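ArtJ (Geobacillus stearothermophilus, PDB 2PVU) binds the basic amino acids arginine, lysine and histidine and probably delivers them to its cognate ABC transporter, Art(MP)2. Local coordinates at residues K42-G47 against E100-I105; A50-F55 against I194-V199; D72-A77 against A238-A243; Y124-Q129 against S223-M228; V152-T157 against I172-T177. All blocks are in the same frame, centred on the assembly; numbering follows the deposited sequence.

Contact 1: K42-G47 against E100-I105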
# COMPACT_ATOMS: atom_id res chain seq x y z
N LYS A 42 13.94 11.65 21.35
CA LYS A 42 12.68 11.84 20.65
C LYS A 42 12.51 10.59 19.82
O LYS A 42 13.48 9.90 19.51
CB LYS A 42 12.66 13.13 19.80
CG LYS A 42 13.56 13.15 18.57
CD LYS A 42 13.25 14.35 17.65
CE LYS A 42 14.06 14.26 16.37
NZ LYS A 42 14.18 15.51 15.57
N LYS A 43 11.27 10.29 19.49
CA LYS A 43 10.94 9.11 18.76
C LYS A 43 10.95 9.45 17.29
O LYS A 43 10.62 10.57 16.88
CB LYS A 43 9.55 8.63 19.16
CG LYS A 43 9.44 8.11 20.64
CD LYS A 43 7.97 7.78 20.96
CE LYS A 43 7.71 7.06 22.31
NZ LYS A 43 8.94 6.87 23.09
N VAL A 44 11.25 8.45 16.48
CA VAL A 44 11.01 8.57 15.05
C VAL A 44 9.50 8.66 14.81
O VAL A 44 8.72 7.88 15.36
CB VAL A 44 11.56 7.33 14.28
CG1 VAL A 44 11.26 7.49 12.78
CG2 VAL A 44 13.05 7.20 14.54
N VAL A 45 9.09 9.63 13.99
CA VAL A 45 7.68 9.82 13.70
C VAL A 45 7.40 9.11 12.40
O VAL A 45 7.89 9.53 11.32
CB VAL A 45 7.31 11.32 13.58
CG1 VAL A 45 5.83 11.49 13.25
CG2 VAL A 45 7.66 12.03 14.90
N VAL A 46 6.56 8.07 12.47
CA VAL A 46 6.27 7.27 11.27
C VAL A 46 4.80 7.50 10.87
O VAL A 46 3.93 7.32 11.70
CB VAL A 46 6.49 5.73 11.51
CG1 VAL A 46 6.34 4.97 10.16
CG2 VAL A 46 7.85 5.44 12.14
N GLY A 47 4.56 7.95 9.64
CA GLY A 47 3.18 8.14 9.16
C GLY A 47 2.64 7.00 8.32
O GLY A 47 3.40 6.26 7.68
N GLU A 100 8.07 16.85 8.70
CA GLU A 100 7.30 16.72 9.94
C GLU A 100 7.14 15.24 10.32
O GLU A 100 7.06 14.90 11.51
CB GLU A 100 5.93 17.40 9.84
CG GLU A 100 5.31 17.56 11.24
CD GLU A 100 4.05 18.37 11.27
OE1 GLU A 100 3.53 18.76 10.19
OE2 GLU A 100 3.57 18.61 12.40
N VAL A 101 7.11 14.37 9.31
CA VAL A 101 7.13 12.95 9.54
C VAL A 101 8.51 12.46 9.05
O VAL A 101 9.01 12.95 8.01
CB VAL A 101 5.92 12.34 8.79
CG1 VAL A 101 6.12 10.93 8.47
CG2 VAL A 101 4.65 12.58 9.58
N ASP A 102 9.12 11.55 9.81
CA ASP A 102 10.49 11.10 9.52
C ASP A 102 10.54 9.91 8.53
O ASP A 102 11.59 9.62 7.94
CB ASP A 102 11.18 10.66 10.81
CG ASP A 102 11.34 11.81 11.78
OD1 ASP A 102 11.76 12.91 11.35
OD2 ASP A 102 10.99 11.61 12.95
N MET A 103 9.42 9.22 8.41
CA MET A 103 9.38 7.90 7.78
C MET A 103 7.93 7.57 7.50
O MET A 103 7.03 8.06 8.22
CB MET A 103 9.91 6.86 8.79
CG MET A 103 10.06 5.47 8.22
SD MET A 103 10.81 4.43 9.49
CE MET A 103 10.70 2.87 8.62
N GLY A 104 7.70 6.76 6.47
CA GLY A 104 6.35 6.27 6.21
C GLY A 104 6.36 4.79 5.91
O GLY A 104 7.33 4.25 5.37
N ILE A 105 5.26 4.12 6.24
CA ILE A 105 5.02 2.74 5.76
C ILE A 105 3.51 2.68 5.53
O ILE A 105 2.74 3.08 6.40
CB ILE A 105 5.55 1.60 6.73
CG1 ILE A 105 5.56 0.22 6.01
CG2 ILE A 105 4.80 1.56 8.03
CD1 ILE A 105 6.04 -0.93 6.85
O HOH W 1 11.87 12.22 15.33
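Asp-102 reaches over to the edge of strand 44-47 and takes the backbone N-H of Val-45 on its OD2, 2.9 Å from N to OD2 and almost straight at 171°. The hydrogen arrives on the anti side of the carboxylate, somewhat out of its plane. With CG anti to its own carbonyl carbon (chi1 -63°), the carboxylate stands beside the Asp-102 backbone N, which itself donates to Val-45 O at 2.8 Å; one residue is thus gripped by backbone and side chain together. A water bridges the same OD2 to Lys-43 O. A leucine in place of Asp-102 would probably leave the Val-45 N-H without its acceptor and the water without that oxygen. Further along, Gly-47 N bonds to Met-103 O and Ile-105 N to Gly-47 O, the parallel pairing of strands 44-48 and 103-104 at one side of a three-stranded sheet whose other outer strand is 82-86. Val-46 and Met-103 lie side by side on one face, CG2 to SD 4.1 Å, the extended methionine running on toward Leu-71. Against Gly-47, the branch CG1 of Val-101 comes within 3.6 Å of both Gly-47 N and Val-45 O, while its CG2 meets Val-45 CG1 at 4.0 Å.

Contact 2: A50-F55 against I194-V199. With LYS (lysine), chain E.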
# COMPACT_ATOMS: atom_id res chain seq x y z
N ALA A 50 -4.04 4.62 7.55
CA ALA A 50 -4.55 3.33 8.05
C ALA A 50 -5.98 3.10 7.58
O ALA A 50 -6.90 3.07 8.41
CB ALA A 50 -4.50 3.24 9.57
N ALA A 51 -6.13 2.89 6.28
CA ALA A 51 -7.41 2.55 5.65
C ALA A 51 -7.13 1.63 4.48
O ALA A 51 -7.60 1.88 3.32
CB ALA A 51 -8.15 3.86 5.19
N PHE A 52 -6.31 0.59 4.71
CA PHE A 52 -5.70 -0.20 3.60
C PHE A 52 -5.41 -1.62 4.12
O PHE A 52 -4.26 -2.13 4.07
CB PHE A 52 -4.42 0.51 3.10
CG PHE A 52 -4.05 0.21 1.67
CD1 PHE A 52 -2.84 -0.40 1.39
CD2 PHE A 52 -4.93 0.54 0.61
CE1 PHE A 52 -2.45 -0.67 0.05
CE2 PHE A 52 -4.57 0.27 -0.72
CZ PHE A 52 -3.32 -0.34 -1.00
N ALA A 53 -6.46 -2.27 4.61
CA ALA A 53 -6.34 -3.65 5.08
C ALA A 53 -5.90 -4.53 3.90
O ALA A 53 -6.45 -4.39 2.80
CB ALA A 53 -7.66 -4.17 5.66
N PRO A 54 -4.98 -5.49 4.12
CA PRO A 54 -4.45 -5.96 5.40
C PRO A 54 -3.15 -5.28 5.87
O PRO A 54 -2.57 -5.69 6.88
CB PRO A 54 -4.12 -7.42 5.10
CG PRO A 54 -3.62 -7.38 3.68
CD PRO A 54 -4.45 -6.27 2.99
N PHE A 55 -2.70 -4.26 5.15
CA PHE A 55 -1.40 -3.63 5.46
C PHE A 55 -1.46 -2.71 6.67
O PHE A 55 -0.62 -2.79 7.59
CB PHE A 55 -0.87 -2.92 4.20
CG PHE A 55 -0.60 -3.89 3.08
CD1 PHE A 55 0.53 -4.71 3.14
CD2 PHE A 55 -1.51 -4.05 2.04
CE1 PHE A 55 0.78 -5.71 2.15
CE2 PHE A 55 -1.27 -4.99 1.01
CZ PHE A 55 -0.13 -5.85 1.09
N ILE A 194 -9.54 0.22 -9.32
CA ILE A 194 -8.21 -0.37 -9.53
C ILE A 194 -7.45 -0.13 -8.23
O ILE A 194 -7.30 1.02 -7.78
CB ILE A 194 -7.47 0.21 -10.74
CG1 ILE A 194 -8.27 -0.10 -12.03
CG2 ILE A 194 -6.04 -0.38 -10.85
CD1 ILE A 194 -7.70 0.59 -13.29
N THR A 195 -7.01 -1.22 -7.63
CA THR A 195 -6.24 -1.16 -6.38
C THR A 195 -5.28 -2.34 -6.27
O THR A 195 -5.21 -3.16 -7.17
CB THR A 195 -7.15 -1.04 -5.13
OG1 THR A 195 -6.35 -0.66 -3.99
CG2 THR A 195 -7.91 -2.35 -4.87
N ASP A 196 -4.60 -2.46 -5.13
CA ASP A 196 -3.52 -3.45 -4.97
C ASP A 196 -4.10 -4.83 -4.74
O ASP A 196 -5.13 -4.97 -4.07
CB ASP A 196 -2.61 -3.05 -3.79
CG ASP A 196 -1.79 -1.79 -4.07
OD1 ASP A 196 -2.30 -0.89 -4.75
OD2 ASP A 196 -0.64 -1.65 -3.58
N ASN A 197 -3.40 -5.84 -5.27
CA ASN A 197 -3.91 -7.21 -5.26
C ASN A 197 -4.29 -7.72 -3.87
O ASN A 197 -5.34 -8.34 -3.75
CB ASN A 197 -2.95 -8.19 -5.96
CG ASN A 197 -1.62 -8.32 -5.24
OD1 ASN A 197 -0.89 -7.35 -5.10
ND2 ASN A 197 -1.33 -9.51 -4.74
N ALA A 198 -3.44 -7.51 -2.85
CA ALA A 198 -3.75 -8.14 -1.53
C ALA A 198 -4.91 -7.44 -0.87
O ALA A 198 -5.67 -8.05 -0.11
CB ALA A 198 -2.50 -8.13 -0.60
N VAL A 199 -5.07 -6.14 -1.17
CA VAL A 199 -6.17 -5.35 -0.63
C VAL A 199 -7.49 -5.80 -1.26
O VAL A 199 -8.46 -6.08 -0.56
CB VAL A 199 -5.94 -3.85 -0.84
CG1 VAL A 199 -7.19 -3.07 -0.45
CG2 VAL A 199 -4.72 -3.41 0.00
N LYS E . 0.80 0.72 -3.75
CA LYS E . -0.01 1.81 -4.38
C LYS E . 0.81 3.11 -4.40
O LYS E . 0.40 4.09 -4.99
CB LYS E . -1.30 2.04 -3.59
CG LYS E . -1.01 2.42 -2.12
CD LYS E . -2.22 3.12 -1.47
CE LYS E . -2.13 3.01 0.04
NZ LYS E . -3.22 3.87 0.74
OXT LYS E . 1.90 3.18 -3.79
O HOH W 2 -8.82 -5.29 2.02
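Val-199 presses its CG2 methyl onto the ring of Phe-52, 3.5 Å from the centroid and only 12° off the ring normal, a CH-pi contact. The opposite face carries the bound lysine, whose CE lies over the centre as well, so the ring is clamped between methyl and ligand. CG of Phe-52 is anti to the backbone N (chi1 -154°), which swings CZ toward Asp-196, whose CG sits in plane at the ring edge, 3.7 Å from CZ. Asp-196 OD2 accepts from the ligand's N (2.8 Å) and bonds Tyr-226 OH, while OD1 takes Gln-129 NE2. The same methyl meets the edge of the Phe-55 ring, CD2 to CG2 3.9 Å, and Ala-198 CB lies 3.7 Å from Phe-55 CZ. Pro-54 CD completes this tight part, facing Ala-198 O at 3.8 Å and the Val-199 methyl. At Ala-53 the contact is part direct, part watery: Val-199 CG2 touches Ala-53 O, and a water donates to both Ala-53 O and Val-199 O, 2.7 Å from each. An aromatic ring along the ligand's aliphatic chain and an aspartate at its alpha-amino group are characteristic of the pocket of family 3 amino-acid-binding proteins.

Contact 3: D72-A77 against A238-A243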
# COMPACT_ATOMS: atom_id res chain seq x y z
N ASP A 72 7.26 -2.71 13.45
CA ASP A 72 7.71 -2.95 14.82
C ASP A 72 8.95 -3.84 14.88
O ASP A 72 9.88 -3.58 15.64
CB ASP A 72 6.60 -3.60 15.63
CG ASP A 72 6.89 -3.55 17.10
OD1 ASP A 72 7.11 -2.41 17.60
OD2 ASP A 72 6.94 -4.62 17.73
N ALA A 73 8.94 -4.91 14.10
CA ALA A 73 10.14 -5.78 13.99
C ALA A 73 11.35 -5.01 13.48
O ALA A 73 12.48 -5.11 14.00
CB ALA A 73 9.85 -6.91 13.05
N VAL A 74 11.13 -4.26 12.41
CA VAL A 74 12.21 -3.51 11.80
C VAL A 74 12.80 -2.45 12.77
O VAL A 74 14.01 -2.42 12.98
CB VAL A 74 11.74 -2.91 10.45
CG1 VAL A 74 12.67 -1.86 9.98
CG2 VAL A 74 11.61 -4.06 9.39
N MET A 75 11.96 -1.58 13.33
CA MET A 75 12.45 -0.55 14.24
C MET A 75 13.08 -1.12 15.51
O MET A 75 14.04 -0.54 16.04
CB MET A 75 11.33 0.43 14.59
CG MET A 75 10.73 1.13 13.33
SD MET A 75 11.87 2.06 12.26
CE MET A 75 11.72 3.65 13.08
N LYS A 76 12.60 -2.25 15.99
CA LYS A 76 13.23 -2.91 17.13
C LYS A 76 14.63 -3.44 16.77
O LYS A 76 15.58 -3.26 17.55
CB LYS A 76 12.32 -3.99 17.73
CG LYS A 76 11.18 -3.38 18.56
CD LYS A 76 10.17 -4.38 19.10
CE LYS A 76 9.24 -3.69 20.10
NZ LYS A 76 7.99 -4.46 20.37
N ALA A 77 14.75 -4.05 15.60
CA ALA A 77 16.04 -4.55 15.10
C ALA A 77 17.01 -3.38 14.88
O ALA A 77 18.22 -3.51 15.07
CB ALA A 77 15.86 -5.38 13.82
N ALA A 238 19.61 3.74 6.07
CA ALA A 238 20.64 2.70 6.19
C ALA A 238 20.29 1.71 7.34
O ALA A 238 20.40 0.50 7.17
CB ALA A 238 22.08 3.32 6.36
N LYS A 239 19.90 2.25 8.49
CA LYS A 239 19.50 1.46 9.66
C LYS A 239 18.28 0.60 9.38
O LYS A 239 18.22 -0.57 9.77
CB LYS A 239 19.23 2.38 10.87
CG LYS A 239 20.52 2.76 11.59
CD LYS A 239 20.23 3.60 12.85
CE LYS A 239 21.50 3.90 13.56
NZ LYS A 239 21.30 4.64 14.88
N VAL A 240 17.31 1.18 8.67
CA VAL A 240 16.10 0.45 8.33
C VAL A 240 16.46 -0.67 7.32
O VAL A 240 15.98 -1.79 7.47
CB VAL A 240 14.97 1.39 7.82
CG1 VAL A 240 13.80 0.59 7.17
CG2 VAL A 240 14.40 2.24 8.99
N ASP A 241 17.29 -0.38 6.30
CA ASP A 241 17.72 -1.44 5.35
C ASP A 241 18.42 -2.61 6.04
O ASP A 241 18.16 -3.78 5.74
CB ASP A 241 18.61 -0.85 4.22
CG ASP A 241 17.82 -0.10 3.19
OD1 ASP A 241 16.59 -0.31 3.17
OD2 ASP A 241 18.42 0.67 2.38
N GLU A 242 19.31 -2.31 6.98
CA GLU A 242 20.02 -3.37 7.69
C GLU A 242 19.02 -4.15 8.58
O GLU A 242 19.10 -5.38 8.66
CB GLU A 242 21.19 -2.80 8.52
CG GLU A 242 21.90 -3.81 9.44
CD GLU A 242 22.64 -4.90 8.67
OE1 GLU A 242 22.82 -4.79 7.43
OE2 GLU A 242 23.06 -5.89 9.34
N ALA A 243 18.11 -3.43 9.23
CA ALA A 243 17.13 -4.07 10.13
C ALA A 243 16.19 -4.98 9.34
O ALA A 243 15.82 -6.09 9.80
CB ALA A 243 16.33 -3.03 10.85
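Val-74 turns CG1 anti to its backbone N (chi1 165°), and Val-240 adopts the same rotamer; their CG1 methyls meet at 3.9 Å, the side chains crossing at about a right angle. Met-75 starts away from the other helix but bends at both chi2 and chi3, which brings SD back to within 4.1 Å of Val-240 CG2. Its partner valine is therefore touched on both branches, CG1 by Val-74 and CG2 by the sulfur. Ala-243 fills the closest approach: its CB is 3.2 Å from Val-74 O, 3.9 Å from Val-74 CG1 and 3.8 Å from Ala-77 CB. Here the CA atoms of Ala-77 and Ala-243 are only 5.1 Å apart, and the axes of the short helical segments pass at 8.4 Å, with 112° between their directions. Helix 66-78 is thereby packed steeply across helix 237-249, and Val-247 of the latter extends the interface along Ala-73 and Ala-77. Met-75 and Val-240 both touch Met-103 of the parallel sheet. Lys-76 and Asp-72 form their salt bridge within one helix. Across the interface there is no hydrogen bond or ion pair; the chemistry implies cohesion by apolar burial, with small alanine side chains permitting the short spacing.

Contact 4: Y124-Q129 against S223-M228. With SO4 (sulfate ion), chain C.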
# COMPACT_ATOMS: atom_id res chain seq x y z
N TYR A 124 10.14 -4.63 0.41
CA TYR A 124 9.72 -5.62 1.39
C TYR A 124 8.48 -6.39 0.98
O TYR A 124 7.97 -7.20 1.76
CB TYR A 124 9.51 -4.95 2.78
CG TYR A 124 8.27 -4.04 2.88
CD1 TYR A 124 6.98 -4.57 3.06
CD2 TYR A 124 8.40 -2.65 2.78
CE1 TYR A 124 5.81 -3.73 3.14
CE2 TYR A 124 7.26 -1.80 2.84
CZ TYR A 124 6.00 -2.32 3.02
OH TYR A 124 4.90 -1.47 3.10
N PHE A 125 7.94 -6.15 -0.20
CA PHE A 125 6.69 -6.86 -0.63
C PHE A 125 6.60 -6.70 -2.14
O PHE A 125 7.07 -5.70 -2.66
CB PHE A 125 5.47 -6.18 0.02
CG PHE A 125 4.31 -7.11 0.24
CD1 PHE A 125 4.27 -7.90 1.38
CD2 PHE A 125 3.28 -7.19 -0.69
CE1 PHE A 125 3.17 -8.79 1.60
CE2 PHE A 125 2.18 -8.07 -0.49
CZ PHE A 125 2.15 -8.87 0.67
N GLU A 126 5.99 -7.68 -2.83
CA GLU A 126 5.71 -7.51 -4.26
C GLU A 126 4.21 -7.59 -4.47
O GLU A 126 3.51 -8.41 -3.83
CB GLU A 126 6.43 -8.53 -5.16
CG GLU A 126 6.30 -8.17 -6.67
CD GLU A 126 6.92 -9.21 -7.63
OE1 GLU A 126 7.43 -10.24 -7.17
OE2 GLU A 126 6.91 -8.97 -8.87
N ALA A 127 3.73 -6.72 -5.34
CA ALA A 127 2.29 -6.57 -5.56
C ALA A 127 1.98 -6.22 -7.02
O ALA A 127 2.89 -6.03 -7.82
CB ALA A 127 1.76 -5.43 -4.62
N THR A 128 0.68 -6.12 -7.34
CA THR A 128 0.30 -5.64 -8.65
C THR A 128 -1.08 -4.99 -8.48
O THR A 128 -1.81 -5.31 -7.55
CB THR A 128 0.23 -6.80 -9.70
OG1 THR A 128 -0.16 -6.26 -10.96
CG2 THR A 128 -0.78 -7.87 -9.28
N GLN A 129 -1.41 -4.09 -9.38
CA GLN A 129 -2.78 -3.58 -9.44
C GLN A 129 -3.68 -4.70 -9.98
O GLN A 129 -3.24 -5.53 -10.79
CB GLN A 129 -2.88 -2.36 -10.36
CG GLN A 129 -2.15 -1.15 -9.90
CD GLN A 129 -2.48 -0.81 -8.44
OE1 GLN A 129 -3.58 -0.33 -8.11
NE2 GLN A 129 -1.53 -1.06 -7.58
N SER A 223 4.49 -5.36 -12.36
CA SER A 223 4.95 -5.76 -11.03
C SER A 223 5.31 -4.52 -10.25
O SER A 223 5.86 -3.56 -10.80
CB SER A 223 6.18 -6.66 -11.19
OG SER A 223 5.73 -7.82 -11.85
N GLU A 224 4.98 -4.53 -8.96
CA GLU A 224 5.26 -3.37 -8.08
C GLU A 224 5.92 -3.89 -6.83
O GLU A 224 5.58 -4.99 -6.37
CB GLU A 224 3.92 -2.68 -7.68
CG GLU A 224 3.29 -1.94 -8.87
CD GLU A 224 2.03 -1.16 -8.52
OE1 GLU A 224 1.93 -0.49 -7.46
OE2 GLU A 224 1.09 -1.23 -9.33
N TYR A 225 6.83 -3.09 -6.24
CA TYR A 225 7.47 -3.50 -4.97
C TYR A 225 7.22 -2.44 -3.94
O TYR A 225 7.43 -1.29 -4.25
CB TYR A 225 8.98 -3.66 -5.21
CG TYR A 225 9.24 -4.81 -6.17
CD1 TYR A 225 9.45 -6.09 -5.68
CD2 TYR A 225 9.24 -4.60 -7.56
CE1 TYR A 225 9.69 -7.16 -6.56
CE2 TYR A 225 9.47 -5.66 -8.45
CZ TYR A 225 9.68 -6.94 -7.92
OH TYR A 225 9.93 -7.99 -8.77
N TYR A 226 6.81 -2.81 -2.70
CA TYR A 226 6.60 -1.80 -1.67
C TYR A 226 7.92 -1.50 -0.96
O TYR A 226 8.76 -2.41 -0.82
CB TYR A 226 5.65 -2.29 -0.59
CG TYR A 226 4.27 -2.58 -1.05
CD1 TYR A 226 3.78 -2.07 -2.27
CD2 TYR A 226 3.42 -3.29 -0.22
CE1 TYR A 226 2.45 -2.36 -2.67
CE2 TYR A 226 2.09 -3.54 -0.58
CZ TYR A 226 1.64 -3.12 -1.80
OH TYR A 226 0.32 -3.43 -2.10
N GLY A 227 8.12 -0.23 -0.60
CA GLY A 227 9.27 0.18 0.24
C GLY A 227 8.76 1.06 1.38
O GLY A 227 7.69 1.68 1.28
N MET A 228 9.50 1.08 2.50
CA MET A 228 9.31 2.12 3.51
C MET A 228 9.85 3.39 2.86
O MET A 228 10.68 3.30 1.97
CB MET A 228 10.06 1.72 4.78
CG MET A 228 9.24 0.68 5.58
SD MET A 228 10.24 -0.15 6.79
CE MET A 228 11.06 -1.43 5.85
S SO4 C . 5.81 -11.80 -1.27
O1 SO4 C . 4.98 -11.77 -0.07
O2 SO4 C . 5.05 -10.93 -2.24
O3 SO4 C . 5.91 -13.23 -1.67
O4 SO4 C . 7.14 -11.23 -0.93
O HOH W 3 5.14 1.17 2.55
O HOH W 4 0.56 -2.75 -11.25
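Tyr-124 N bonds to Tyr-226 O at 2.9 Å, and Ala-127 and Glu-224 form a regular hydrogen-bonded antiparallel pair, Ala-127 N to Glu-224 O 2.7 Å; between them Tyr-226 N donates a single bond to Phe-125 O. Among the aromatic contacts, Tyr-226 CB sits over one face of the Tyr-124 ring, 3.9 Å from its centroid. Tyr-124 holds CG between its backbone N and carbonyl carbon (chi1 71°), which lays the ring along residues 226-228, its edge turned to Met-228 N. An alanine in place of Tyr-124 would probably open a gap beside Tyr-226 CB and leave Asp-67 and the water on Gly-227 O without the hydroxyl they share. The rings of Phe-125 and Tyr-226 are turned only 13° from each other yet displaced along their planes, centroids 5.5 Å apart, too far for a face-to-face stack. On the other face of the sheet, Glu-126 CG, in one of its two conformers, lies over the Tyr-225 ring. Among polar side chains, Gln-129 NE2, which also bonds Asp-196, donates to Glu-224 OE2 from the syn side, tilted well out of the carboxylate plane, at 3.2 Å. Tyr-226 OH bonds the same aspartate, and Glu-224 OE1 reaches Thr-109 and Thr-157. Strands 125-134 and 224-231 run antiparallel in the mixed sheet, helix 66-78 covering Tyr-124 and helix 237-249 packing on Tyr-124 and Met-228.

Contact 5: V152-T157 against I172-T177. With LYS (lysine), chain E.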
# COMPACT_ATOMS: atom_id res chain seq x y z
N VAL A 152 -10.41 5.17 -7.95
CA VAL A 152 -9.04 4.93 -7.47
C VAL A 152 -8.80 5.79 -6.25
O VAL A 152 -9.50 6.79 -6.03
CB VAL A 152 -7.97 5.31 -8.52
CG1 VAL A 152 -8.00 4.34 -9.72
CG2 VAL A 152 -8.14 6.79 -8.96
N GLN A 153 -7.78 5.43 -5.48
CA GLN A 153 -7.31 6.34 -4.45
C GLN A 153 -6.40 7.39 -5.11
O GLN A 153 -5.59 7.07 -6.02
CB GLN A 153 -6.62 5.61 -3.31
CG GLN A 153 -6.09 6.57 -2.23
CD GLN A 153 -5.52 5.85 -1.02
OE1 GLN A 153 -5.17 4.66 -1.10
NE2 GLN A 153 -5.41 6.55 0.09
N ASN A 154 -6.61 8.64 -4.72
CA ASN A 154 -5.84 9.76 -5.28
C ASN A 154 -4.34 9.48 -5.20
O ASN A 154 -3.86 8.98 -4.18
CB ASN A 154 -6.12 11.04 -4.49
CG ASN A 154 -5.51 12.25 -5.13
OD1 ASN A 154 -5.82 12.57 -6.27
ND2 ASN A 154 -4.63 12.94 -4.39
N ALA A 155 -3.59 9.84 -6.23
CA ALA A 155 -2.13 9.79 -6.17
C ALA A 155 -1.57 8.40 -5.82
O ALA A 155 -0.64 8.27 -5.01
CB ALA A 155 -1.58 10.87 -5.24
N THR A 156 -2.12 7.38 -6.49
CA THR A 156 -1.66 6.01 -6.37
C THR A 156 -1.25 5.46 -7.74
O THR A 156 -1.56 6.03 -8.80
CB THR A 156 -2.72 5.05 -5.78
OG1 THR A 156 -3.88 5.05 -6.63
CG2 THR A 156 -3.16 5.51 -4.37
N THR A 157 -0.53 4.33 -7.71
CA THR A 157 -0.15 3.66 -8.95
C THR A 157 -1.42 3.09 -9.63
O THR A 157 -1.40 2.83 -10.82
CB THR A 157 0.87 2.55 -8.70
OG1 THR A 157 0.37 1.72 -7.67
CG2 THR A 157 2.22 3.11 -8.23
N ILE A 172 -12.27 8.96 -14.41
CA ILE A 172 -11.45 8.43 -13.34
C ILE A 172 -11.83 9.22 -12.11
O ILE A 172 -11.66 10.43 -12.06
CB ILE A 172 -9.95 8.58 -13.68
CG1 ILE A 172 -9.64 7.76 -14.95
CG2 ILE A 172 -9.08 8.20 -12.45
CD1 ILE A 172 -8.22 7.91 -15.46
N LYS A 173 -12.42 8.54 -11.15
CA LYS A 173 -12.88 9.20 -9.94
C LYS A 173 -11.87 8.92 -8.82
O LYS A 173 -11.52 7.77 -8.57
CB LYS A 173 -14.25 8.69 -9.52
CG LYS A 173 -15.31 8.67 -10.63
CD LYS A 173 -15.70 10.06 -11.01
CE LYS A 173 -16.94 10.10 -11.90
NZ LYS A 173 -17.03 11.50 -12.41
N LYS A 174 -11.43 9.99 -8.16
CA LYS A 174 -10.32 9.88 -7.20
C LYS A 174 -10.82 10.10 -5.78
O LYS A 174 -11.58 11.09 -5.54
CB LYS A 174 -9.23 10.91 -7.54
CG LYS A 174 -8.61 10.78 -8.93
CD LYS A 174 -7.87 12.06 -9.28
CE LYS A 174 -7.26 12.03 -10.66
NZ LYS A 174 -8.25 11.82 -11.74
N PHE A 175 -10.42 9.24 -4.85
CA PHE A 175 -10.86 9.32 -3.45
C PHE A 175 -9.68 9.37 -2.49
O PHE A 175 -8.61 8.87 -2.81
CB PHE A 175 -11.77 8.13 -3.14
CG PHE A 175 -12.92 8.04 -4.12
CD1 PHE A 175 -13.99 8.91 -4.02
CD2 PHE A 175 -12.85 7.19 -5.20
CE1 PHE A 175 -15.03 8.85 -4.94
CE2 PHE A 175 -13.87 7.12 -6.14
CZ PHE A 175 -14.96 7.98 -6.00
N GLU A 176 -9.88 9.96 -1.31
CA GLU A 176 -8.74 10.14 -0.39
C GLU A 176 -8.33 8.84 0.30
O GLU A 176 -7.19 8.73 0.77
CB GLU A 176 -9.06 11.24 0.66
CG GLU A 176 -7.95 11.52 1.66
CD GLU A 176 -6.61 11.85 1.03
OE1 GLU A 176 -6.56 12.43 -0.10
OE2 GLU A 176 -5.60 11.55 1.70
N THR A 177 -9.26 7.87 0.36
CA THR A 177 -8.92 6.49 0.83
C THR A 177 -9.37 5.46 -0.19
O THR A 177 -10.37 5.68 -0.92
CB THR A 177 -9.55 6.16 2.17
OG1 THR A 177 -10.98 6.20 2.07
CG2 THR A 177 -9.10 7.14 3.26
N LYS E . 0.80 0.72 -3.75
CA LYS E . -0.01 1.81 -4.38
C LYS E . 0.81 3.11 -4.40
O LYS E . 0.40 4.09 -4.99
CB LYS E . -1.30 2.04 -3.59
CG LYS E . -1.01 2.42 -2.12
CD LYS E . -2.22 3.12 -1.47
CE LYS E . -2.13 3.01 0.04
NZ LYS E . -3.22 3.87 0.74
OXT LYS E . 1.90 3.18 -3.79
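Gln-153 extends past Phe-175 and Glu-176, at the end of strand 172-175, to the bound lysine. Its CB lies 3.9 Å from Phe-175 O, and CG, anti to the backbone N (chi1 179°), comes closer to that oxygen, at 3.5 Å. With the chain straight beyond CG, CD lies 3.5 Å from lysine NZ and also faces Glu-176 O. OE1 takes the ligand's side-chain ammonium, lysine NZ to OE1 2.8 Å, and is also hydrogen-bonded to Thr-178. NE2 donates to Glu-176 O at 2.9 Å, arriving above the carbonyl plane, and to Asp-49 as well. Partners on both ends of the amide probably fix its flip, so that oxygen and not nitrogen faces the ammonium.

The backbone itself is regular parallel pairing. Val-152 N bonds to Lys-173 O, Phe-175 N to Val-152 O, and Asn-154 N to Phe-175 O at 2.8 Å with an angle of 171° at hydrogen. Val-152 puts CG2 against Ile-172 CG2, 3.9 Å, on the side where helix 157-166 packs; Phe-175 instead turns to helix 178-186.

After the strand the chain bends toward the ligand. Thr-156 OG1 donates to Gln-153 O and caps the following helix through Gln-159 N, and Thr-157 N donates to the lysine carboxylate, N to O 2.9 Å. Strand 150-153, helix 157-166 and strand 172-175 form a beta-alpha-beta unit, and binding a ligand carboxylate at the N-terminal start of the helix after the first strand is characteristic of periplasmic-type amino-acid-binding proteins.

In the fold
Contacts 2 and 4 lie nearest the chain's centre and are buried, whereas contacts 1 and 5 are only partly so and contact 3 is farthest out, its centre about 19 Å from the centre of the chain. Contacts 2, 4 and 5 share the mixed sheet and the lysine pocket: contact 2 brings an aromatic face and a carboxylate, contact 5 an amide and a helix start, and contact 4 the second-shell Glu-224 beside Tyr-226. Contacts 1 and 3 meet through Met-103, Met-75 and Val-240, joining parallel sheet to helices by apolar packing; Met-228 connects this region to contact 4. Backbone pairing governs contacts 1, 4 and 5, while contacts 2 and 3 lack direct cross-segment hydrogen bonds.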